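Local coordinates for walker-Type ATPase (Pyrococcus abyssi, PDB 2QEN), which probably binds and hydrolyses ATP as a P-loop ATPase joined to a winged-helix domain, although its cellular role is unknown, at residues E275-R280 / K325-I330; S281-D286 / E314-A319. The protein carries 1 engineered substitution. All coordinates share one frame; numbering follows the deposited sequence.

Contact 1 of 2, residues E275-R280 / K325-I330; sequences EELRRR and KKMNWI
Leu277 meets Trp329 and Met327 with its two methyl groups, one branch for each partner. CD1 lies over a face of the indole, 3.8 Å from the centroid of the five-membered ring of Trp329 and 24° off the ring normal. This is a CH-pi contact, displaced toward the NE1-CE2 bond: Leu277 CD1 comes within 3.5 Å of Trp329 NE1. The other branch, Leu277 CD2, packs on the thioether end of Met327, 3.7 Å from its CE. Met327 CE also touches Arg280, whose NH1 is 3.4 Å from it, while the sulfur sits over one face of the guanidinium. Methionine suits this place because its slender, polarisable tip can touch a leucine methyl and a flat cation at once.

With CG anti to its own carbonyl carbon (chi1 -78°), Trp329 places its indole beside Leu277, and a bend at chi3 in Arg280 brings NH1 to Met327. The polar end of Arg280 is held by a hydrogen bond from NH2 to the hydroxyl of Tyr284, a residue that also packs on Leu277.

Farther out, Asn328, the first residue past helix 314-326 to leave helical backbone angles, forms a Schellman motif. Its positive phi, which asparagine tolerates well, turns the chain so that Met327 and Trp329, beside the turn, both present side chains to helix 255-280. Asn328 ND2 also donates to Ser172 O, tying the turn to the ATPase domain, and Leu176 of that domain touches Met327. The side chain of Trp329 lies about 12 Å from the bound ADP.

No hydrogen bond crosses between 275-280 and 325-330. The junction therefore rests on dispersion and shape, with an apolar inner part around Leu277 and a charged outer end at Arg280.

Contact 2 of 2, residues S281-D286 / E314-A319; sequences SPRYVD and EPRLYA
Arg316 reaches Ser281 within the winged-helix domain, where the serine is the N-cap of helix 282-292 and also the first residue past helix 255-280. Arginine is long enough to make the crossing from helix 314-326. From CB its chain bends at chi2 and again at chi3, which carries CZ to 4.1 Å from Ser281 OG. At the tip, Arg316 NH2 donates a weak hydrogen bond to Ser281 OG, 3.2 Å long and bent to 124° at the hydrogen. The same NH2 passes Arg283 CB at 4.2 Å, but the two like-charged ends stay out of contact.

Ser281 OG stands anti to the backbone N (chi1 173°) and accepts a second weak bond, from the helix it caps, Arg283 N to Ser281 OG at 3.2 Å. A serine suits the position, since one small hydroxyl serves both its own helix start and a visiting arginine.

Arg283 packs on Leu320 of the same helix as Arg316, while its guanidinium reaches forward along its own helix. There Arg283 NH1 forms a salt bridge with Asp286 OD2, 3.2 Å away, meeting that oxygen on its anti side and lying 35° out of the carboxylate plane.

Following the chain from the N terminus, helix 255-280 supplies the first half of contact 1, and helix 282-292 follows it with the first half of contact 2. After helix 298-307 the chain enters helix 314-326, whose start closes contact 2 and whose end, running on toward the hairpin of strands 330-333 and 336-339, closes contact 1. Contact 2 is thus nested inside the loop of contact 1. The two touch directly, Leu277 CD2 lying 3.6 Å from Tyr284 CD2. Together they tie helix 314-326 to two successive helices, near its beginning and at its C-terminal end, with contact 1 the nearer to the nucleotide.

Contact 1 of 2, residues E275-R280 / K325-I330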
ATOM      1  N   GLU A 275       0.665   4.933 -17.826  1.00 38.91           N
ATOM      2  CA  GLU A 275       0.767   4.013 -18.966  1.00 39.66           C
ATOM      3  C   GLU A 275      -0.152   2.809 -18.765  1.00 39.45           C
ATOM      4  O   GLU A 275      -0.899   2.430 -19.673  1.00 39.60           O
ATOM      5  CB  GLU A 275       2.204   3.497 -19.147  1.00 39.56           C
ATOM      6  CG  GLU A 275       3.165   4.422 -19.881  1.00 40.66           C
ATOM      7  CD  GLU A 275       4.491   3.738 -20.245  1.00 41.32           C
ATOM      8  OE1 GLU A 275       4.907   2.775 -19.546  1.00 43.56           O
ATOM      9  OE2 GLU A 275       5.125   4.161 -21.242  1.00 43.47           O
ATOM     10  N   GLU A 276      -0.073   2.209 -17.575  1.00 39.09           N
ATOM     11  CA  GLU A 276      -0.902   1.063 -17.209  1.00 39.03           C
ATOM     12  C   GLU A 276      -2.387   1.392 -17.373  1.00 38.28           C
ATOM     13  O   GLU A 276      -3.122   0.633 -18.012  1.00 38.20           O
ATOM     14  CB  GLU A 276      -0.597   0.589 -15.775  1.00 39.08           C
ATOM     15  CG  GLU A 276       0.849   0.102 -15.545  1.00 39.99           C
ATOM     16  CD  GLU A 276       1.137  -0.341 -14.098  1.00 40.15           C
ATOM     17  OE1 GLU A 276       0.712   0.345 -13.136  1.00 41.37           O
ATOM     18  OE2 GLU A 276       1.813  -1.380 -13.927  1.00 41.88           O
ATOM     19  N   LEU A 277      -2.811   2.526 -16.808  1.00 37.61           N
ATOM     20  CA  LEU A 277      -4.194   2.994 -16.913  1.00 37.06           C
ATOM     21  C   LEU A 277      -4.630   3.251 -18.355  1.00 36.68           C
ATOM     22  O   LEU A 277      -5.744   2.896 -18.732  1.00 36.48           O
ATOM     23  CB  LEU A 277      -4.398   4.284 -16.104  1.00 37.29           C
ATOM     24  CG  LEU A 277      -4.938   4.261 -14.676  1.00 37.74           C
ATOM     25  CD1 LEU A 277      -5.153   5.698 -14.200  1.00 37.93           C
ATOM     26  CD2 LEU A 277      -6.241   3.485 -14.595  1.00 37.58           C
ATOM     27  N   ARG A 278      -3.754   3.883 -19.138  1.00 36.13           N
ATOM     28  CA  ARG A 278      -4.051   4.270 -20.517  1.00 36.14           C
ATOM     29  C   ARG A 278      -4.358   3.048 -21.379  1.00 35.95           C
ATOM     30  O   ARG A 278      -5.188   3.114 -22.276  1.00 35.77           O
ATOM     31  CB  ARG A 278      -2.883   5.066 -21.114  1.00 36.10           C
ATOM     32  CG  ARG A 278      -3.163   5.763 -22.450  1.00 36.61           C
ATOM     33  CD  ARG A 278      -2.106   5.348 -23.493  1.00 38.20           C
ATOM     34  NE  ARG A 278      -0.803   5.099 -22.873  1.00 38.97           N
ATOM     35  CZ  ARG A 278       0.107   4.236 -23.320  1.00 40.66           C
ATOM     36  NH1 ARG A 278      -0.118   3.510 -24.412  1.00 40.98           N
ATOM     37  NH2 ARG A 278       1.255   4.097 -22.668  1.00 40.50           N
ATOM     38  N   ARG A 279      -3.694   1.930 -21.096  1.00 36.19           N
ATOM     39  CA  ARG A 279      -3.967   0.680 -21.814  1.00 36.36           C
ATOM     40  C   ARG A 279      -5.415   0.197 -21.631  1.00 36.27           C
ATOM     41  O   ARG A 279      -6.080  -0.165 -22.608  1.00 36.04           O
ATOM     42  CB  ARG A 279      -2.954  -0.398 -21.441  1.00 36.51           C
ATOM     43  CG  ARG A 279      -1.818  -0.534 -22.457  1.00 37.67           C
ATOM     44  CD  ARG A 279      -0.749   0.533 -22.284  1.00 39.48           C
ATOM     45  NE  ARG A 279       0.554  -0.042 -21.945  1.00 40.80           N
ATOM     46  CZ  ARG A 279       1.518  -0.285 -22.829  1.00 41.94           C
ATOM     47  NH1 ARG A 279       1.335  -0.005 -24.115  1.00 42.50           N
ATOM     48  NH2 ARG A 279       2.672  -0.811 -22.434  1.00 41.97           N
ATOM     49  N   ARG A 280      -5.899   0.237 -20.387  1.00 36.01           N
ATOM     50  CA  ARG A 280      -7.279  -0.117 -20.051  1.00 35.78           C
ATOM     51  C   ARG A 280      -8.267   0.788 -20.776  1.00 34.77           C
ATOM     52  O   ARG A 280      -9.142   0.315 -21.504  1.00 34.67           O
ATOM     53  CB  ARG A 280      -7.505  -0.042 -18.540  1.00 35.40           C
ATOM     54  CG  ARG A 280      -6.793  -1.116 -17.749  1.00 37.08           C
ATOM     55  CD  ARG A 280      -6.919  -0.900 -16.240  1.00 37.97           C
ATOM     56  NE  ARG A 280      -8.299  -0.634 -15.821  1.00 43.28           N
ATOM     57  CZ  ARG A 280      -8.795  -0.925 -14.616  1.00 45.09           C
ATOM     58  NH1 ARG A 280      -8.025  -1.510 -13.699  1.00 46.01           N
ATOM     59  NH2 ARG A 280     -10.066  -0.647 -14.331  1.00 44.44           N
ATOM     60  N   LYS A 325     -11.822   6.210  -8.167  1.00 25.52           N
ATOM     61  CA  LYS A 325     -11.961   6.290  -6.710  1.00 26.08           C
ATOM     62  C   LYS A 325     -11.535   5.004  -5.979  1.00 26.22           C
ATOM     63  O   LYS A 325     -10.830   5.066  -4.950  1.00 26.55           O
ATOM     64  CB  LYS A 325     -13.414   6.628  -6.342  1.00 26.57           C
ATOM     65  CG  LYS A 325     -13.839   8.067  -6.666  1.00 25.71           C
ATOM     66  CD  LYS A 325     -15.382   8.207  -6.736  1.00 26.73           C
ATOM     67  CE  LYS A 325     -16.039   8.245  -5.366  1.00 29.44           C
ATOM     68  NZ  LYS A 325     -17.551   8.378  -5.430  1.00 29.22           N
ATOM     69  N   LYS A 326     -11.966   3.852  -6.509  1.00 25.48           N
ATOM     70  CA  LYS A 326     -11.640   2.528  -5.963  1.00 25.27           C
ATOM     71  C   LYS A 326     -10.150   2.205  -6.083  1.00 25.12           C
ATOM     72  O   LYS A 326      -9.593   1.470  -5.261  1.00 24.47           O
ATOM     73  CB  LYS A 326     -12.422   1.436  -6.698  1.00 24.96           C
ATOM     74  CG  LYS A 326     -13.924   1.391  -6.416  1.00 25.67           C
ATOM     75  CD  LYS A 326     -14.576   0.310  -7.282  1.00 25.89           C
ATOM     76  CE  LYS A 326     -16.105   0.321  -7.194  1.00 27.59           C
ATOM     77  NZ  LYS A 326     -16.565  -0.643  -6.161  1.00 28.99           N
ATOM     78  N   MET A 327      -9.529   2.729  -7.136  1.00 25.17           N
ATOM     79  CA  MET A 327      -8.089   2.623  -7.334  1.00 25.96           C
ATOM     80  C   MET A 327      -7.358   3.673  -6.496  1.00 25.48           C
ATOM     81  O   MET A 327      -6.136   3.677  -6.441  1.00 25.29           O
ATOM     82  CB  MET A 327      -7.748   2.818  -8.823  1.00 26.13           C
ATOM     83  CG  MET A 327      -7.743   1.539  -9.678  1.00 25.85           C
ATOM     84  SD  MET A 327      -7.659   1.960 -11.445  1.00 27.60           S
ATOM     85  CE  MET A 327      -6.358   0.897 -12.004  1.00 27.95           C
ATOM     86  N   ASN A 328      -8.115   4.592  -5.890  1.00 25.53           N
ATOM     87  CA  ASN A 328      -7.561   5.676  -5.073  1.00 26.02           C
ATOM     88  C   ASN A 328      -6.710   6.714  -5.840  1.00 26.53           C
ATOM     89  O   ASN A 328      -5.822   7.359  -5.248  1.00 26.27           O
ATOM     90  CB  ASN A 328      -6.756   5.102  -3.902  1.00 26.51           C
ATOM     91  CG  ASN A 328      -7.176   5.671  -2.561  1.00 28.46           C
ATOM     92  OD1 ASN A 328      -7.985   6.599  -2.486  1.00 31.56           O
ATOM     93  ND2 ASN A 328      -6.617   5.119  -1.491  1.00 29.03           N
ATOM     94  N   TRP A 329      -6.965   6.881  -7.140  1.00 26.59           N
ATOM     95  CA  TRP A 329      -6.338   7.993  -7.885  1.00 27.44           C
ATOM     96  C   TRP A 329      -6.974   9.290  -7.420  1.00 27.60           C
ATOM     97  O   TRP A 329      -6.324  10.340  -7.369  1.00 27.35           O
ATOM     98  CB  TRP A 329      -6.513   7.847  -9.400  1.00 27.15           C
ATOM     99  CG  TRP A 329      -5.568   6.836 -10.001  1.00 27.88           C
ATOM    100  CD1 TRP A 329      -5.833   5.531 -10.259  1.00 27.26           C
ATOM    101  CD2 TRP A 329      -4.210   7.059 -10.413  1.00 26.59           C
ATOM    102  NE1 TRP A 329      -4.734   4.920 -10.800  1.00 26.98           N
ATOM    103  CE2 TRP A 329      -3.722   5.831 -10.910  1.00 27.60           C
ATOM    104  CE3 TRP A 329      -3.369   8.174 -10.422  1.00 27.05           C
ATOM    105  CZ2 TRP A 329      -2.422   5.680 -11.406  1.00 28.03           C
ATOM    106  CZ3 TRP A 329      -2.072   8.030 -10.913  1.00 27.56           C
ATOM    107  CH2 TRP A 329      -1.612   6.789 -11.404  1.00 28.15           C
ATOM    108  N   ILE A 330      -8.240   9.164  -7.014  1.00 27.87           N
ATOM    109  CA  ILE A 330      -9.120  10.293  -6.803  1.00 27.76           C
ATOM    110  C   ILE A 330      -9.952  10.157  -5.525  1.00 27.67           C
ATOM    111  O   ILE A 330     -10.326   9.062  -5.128  1.00 26.75           O
ATOM    112  CB  ILE A 330     -10.006  10.469  -8.079  1.00 28.02           C
ATOM    113  CG1 ILE A 330      -9.673  11.746  -8.782  1.00 27.90           C
ATOM    114  CG2 ILE A 330     -11.499  10.273  -7.873  1.00 27.96           C
ATOM    115  CD1 ILE A 330      -8.753  11.470  -9.846  1.00 29.25           C
TER

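Contact 2 of 2, residues S281-D286 / E314-A319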
ATOM      1  N   SER A 281      -8.125   2.093 -20.564  1.00 33.96           N
ATOM      2  CA  SER A 281      -8.875   3.081 -21.307  1.00 32.71           C
ATOM      3  C   SER A 281      -8.115   4.402 -21.302  1.00 32.55           C
ATOM      4  O   SER A 281      -7.715   4.874 -20.242  1.00 32.04           O
ATOM      5  CB  SER A 281     -10.271   3.256 -20.701  1.00 32.70           C
ATOM      6  OG  SER A 281     -10.958   4.331 -21.310  1.00 31.90           O
ATOM      7  N   PRO A 282      -7.922   5.011 -22.492  1.00 32.63           N
ATOM      8  CA  PRO A 282      -7.318   6.352 -22.582  1.00 32.58           C
ATOM      9  C   PRO A 282      -8.123   7.371 -21.775  1.00 32.47           C
ATOM     10  O   PRO A 282      -7.563   8.347 -21.259  1.00 32.28           O
ATOM     11  CB  PRO A 282      -7.412   6.683 -24.079  1.00 32.96           C
ATOM     12  CG  PRO A 282      -7.531   5.355 -24.763  1.00 32.29           C
ATOM     13  CD  PRO A 282      -8.272   4.470 -23.822  1.00 32.26           C
ATOM     14  N   ARG A 283      -9.429   7.128 -21.685  1.00 32.30           N
ATOM     15  CA  ARG A 283     -10.355   7.940 -20.896  1.00 32.30           C
ATOM     16  C   ARG A 283      -9.912   8.213 -19.454  1.00 31.92           C
ATOM     17  O   ARG A 283     -10.031   9.338 -18.978  1.00 32.42           O
ATOM     18  CB  ARG A 283     -11.745   7.298 -20.911  1.00 32.30           C
ATOM     19  CG  ARG A 283     -12.781   7.994 -21.788  1.00 34.15           C
ATOM     20  CD  ARG A 283     -12.175   8.781 -22.935  1.00 34.99           C
ATOM     21  NE  ARG A 283     -12.080   7.926 -24.093  1.00 38.61           N
ATOM     22  CZ  ARG A 283     -11.094   7.936 -24.979  1.00 39.15           C
ATOM     23  NH1 ARG A 283     -10.068   8.774 -24.875  1.00 38.86           N
ATOM     24  NH2 ARG A 283     -11.148   7.084 -25.977  1.00 39.87           N
ATOM     25  N   TYR A 284      -9.412   7.191 -18.763  1.00 31.79           N
ATOM     26  CA  TYR A 284      -8.925   7.343 -17.376  1.00 31.13           C
ATOM     27  C   TYR A 284      -7.950   8.500 -17.222  1.00 30.51           C
ATOM     28  O   TYR A 284      -8.101   9.311 -16.329  1.00 30.30           O
ATOM     29  CB  TYR A 284      -8.253   6.065 -16.867  1.00 31.19           C
ATOM     30  CG  TYR A 284      -9.186   4.943 -16.485  1.00 31.36           C
ATOM     31  CD1 TYR A 284     -10.252   5.157 -15.607  1.00 31.12           C
ATOM     32  CD2 TYR A 284      -8.973   3.649 -16.965  1.00 31.07           C
ATOM     33  CE1 TYR A 284     -11.100   4.112 -15.236  1.00 32.00           C
ATOM     34  CE2 TYR A 284      -9.812   2.603 -16.609  1.00 31.86           C
ATOM     35  CZ  TYR A 284     -10.877   2.840 -15.747  1.00 32.00           C
ATOM     36  OH  TYR A 284     -11.713   1.805 -15.398  1.00 32.35           O
ATOM     37  N   VAL A 285      -6.952   8.561 -18.099  1.00 30.50           N
ATOM     38  CA  VAL A 285      -5.924   9.604 -18.036  1.00 30.56           C
ATOM     39  C   VAL A 285      -6.465  10.982 -18.431  1.00 30.06           C
ATOM     40  O   VAL A 285      -6.077  11.998 -17.845  1.00 30.13           O
ATOM     41  CB  VAL A 285      -4.680   9.245 -18.865  1.00 30.26           C
ATOM     42  CG1 VAL A 285      -3.589  10.284 -18.657  1.00 30.88           C
ATOM     43  CG2 VAL A 285      -4.172   7.875 -18.465  1.00 31.72           C
ATOM     44  N   ASP A 286      -7.361  10.995 -19.416  1.00 29.58           N
ATOM     45  CA  ASP A 286      -8.088  12.199 -19.831  1.00 28.89           C
ATOM     46  C   ASP A 286      -8.872  12.803 -18.660  1.00 28.07           C
ATOM     47  O   ASP A 286      -8.865  14.015 -18.470  1.00 27.70           O
ATOM     48  CB  ASP A 286      -9.045  11.880 -20.985  1.00 28.91           C
ATOM     49  CG  ASP A 286      -8.327  11.704 -22.339  1.00 32.01           C
ATOM     50  OD1 ASP A 286      -7.109  11.967 -22.456  1.00 33.35           O
ATOM     51  OD2 ASP A 286      -9.010  11.306 -23.310  1.00 35.84           O
ATOM     52  N   GLU A 314     -23.007   9.169 -19.968  1.00 34.30           N
ATOM     53  CA  GLU A 314     -23.202   9.368 -18.537  1.00 34.20           C
ATOM     54  C   GLU A 314     -22.987   8.106 -17.675  1.00 33.48           C
ATOM     55  O   GLU A 314     -22.288   8.175 -16.649  1.00 33.02           O
ATOM     56  CB  GLU A 314     -24.590   9.986 -18.295  1.00 34.69           C
ATOM     57  CG  GLU A 314     -24.608  11.032 -17.197  1.00 37.14           C
ATOM     58  CD  GLU A 314     -25.123  12.378 -17.665  1.00 38.25           C
ATOM     59  OE1 GLU A 314     -26.279  12.433 -18.141  1.00 40.64           O
ATOM     60  OE2 GLU A 314     -24.381  13.383 -17.548  1.00 37.87           O
ATOM     61  N   PRO A 315     -23.587   6.955 -18.072  1.00 32.66           N
ATOM     62  CA  PRO A 315     -23.253   5.696 -17.385  1.00 32.13           C
ATOM     63  C   PRO A 315     -21.761   5.304 -17.447  1.00 31.55           C
ATOM     64  O   PRO A 315     -21.229   4.824 -16.460  1.00 30.87           O
ATOM     65  CB  PRO A 315     -24.145   4.658 -18.093  1.00 32.18           C
ATOM     66  CG  PRO A 315     -25.292   5.480 -18.655  1.00 32.18           C
ATOM     67  CD  PRO A 315     -24.638   6.750 -19.096  1.00 32.43           C
ATOM     68  N   ARG A 316     -21.100   5.516 -18.583  1.00 31.34           N
ATOM     69  CA  ARG A 316     -19.653   5.262 -18.697  1.00 31.43           C
ATOM     70  C   ARG A 316     -18.838   6.169 -17.789  1.00 30.46           C
ATOM     71  O   ARG A 316     -17.960   5.701 -17.051  1.00 30.33           O
ATOM     72  CB  ARG A 316     -19.167   5.443 -20.139  1.00 31.78           C
ATOM     73  CG  ARG A 316     -18.625   4.195 -20.771  1.00 34.81           C
ATOM     74  CD  ARG A 316     -17.248   3.821 -20.208  1.00 38.75           C
ATOM     75  NE  ARG A 316     -16.159   4.201 -21.114  1.00 42.21           N
ATOM     76  CZ  ARG A 316     -15.004   3.538 -21.227  1.00 43.52           C
ATOM     77  NH1 ARG A 316     -14.770   2.452 -20.498  1.00 43.49           N
ATOM     78  NH2 ARG A 316     -14.081   3.956 -22.086  1.00 44.72           N
ATOM     79  N   LEU A 317     -19.138   7.467 -17.839  1.00 29.48           N
ATOM     80  CA  LEU A 317     -18.460   8.434 -16.989  1.00 29.04           C
ATOM     81  C   LEU A 317     -18.563   8.061 -15.507  1.00 28.66           C
ATOM     82  O   LEU A 317     -17.585   8.172 -14.771  1.00 28.54           O
ATOM     83  CB  LEU A 317     -18.955   9.872 -17.241  1.00 28.73           C
ATOM     84  CG  LEU A 317     -18.214  10.936 -16.391  1.00 28.77           C
ATOM     85  CD1 LEU A 317     -16.709  10.905 -16.652  1.00 26.91           C
ATOM     86  CD2 LEU A 317     -18.799  12.345 -16.586  1.00 29.02           C
ATOM     87  N   TYR A 318     -19.746   7.617 -15.087  1.00 28.54           N
ATOM     88  CA  TYR A 318     -19.980   7.223 -13.704  1.00 28.86           C
ATOM     89  C   TYR A 318     -19.086   6.042 -13.323  1.00 28.31           C
ATOM     90  O   TYR A 318     -18.451   6.053 -12.260  1.00 27.07           O
ATOM     91  CB  TYR A 318     -21.462   6.885 -13.449  1.00 29.57           C
ATOM     92  CG  TYR A 318     -21.731   6.435 -12.023  1.00 31.63           C
ATOM     93  CD1 TYR A 318     -22.017   7.361 -11.013  1.00 33.77           C
ATOM     94  CD2 TYR A 318     -21.677   5.084 -11.676  1.00 33.86           C
ATOM     95  CE1 TYR A 318     -22.252   6.951  -9.688  1.00 33.19           C
ATOM     96  CE2 TYR A 318     -21.900   4.662 -10.358  1.00 35.03           C
ATOM     97  CZ  TYR A 318     -22.188   5.604  -9.368  1.00 34.18           C
ATOM     98  OH  TYR A 318     -22.427   5.185  -8.064  1.00 34.25           O
ATOM     99  N   ALA A 319     -19.052   5.032 -14.198  1.00 27.77           N
ATOM    100  CA  ALA A 319     -18.224   3.840 -13.985  1.00 27.12           C
ATOM    101  C   ALA A 319     -16.732   4.195 -13.928  1.00 26.63           C
ATOM    102  O   ALA A 319     -16.024   3.767 -13.018  1.00 26.53           O
ATOM    103  CB  ALA A 319     -18.510   2.796 -15.058  1.00 27.08           C
TER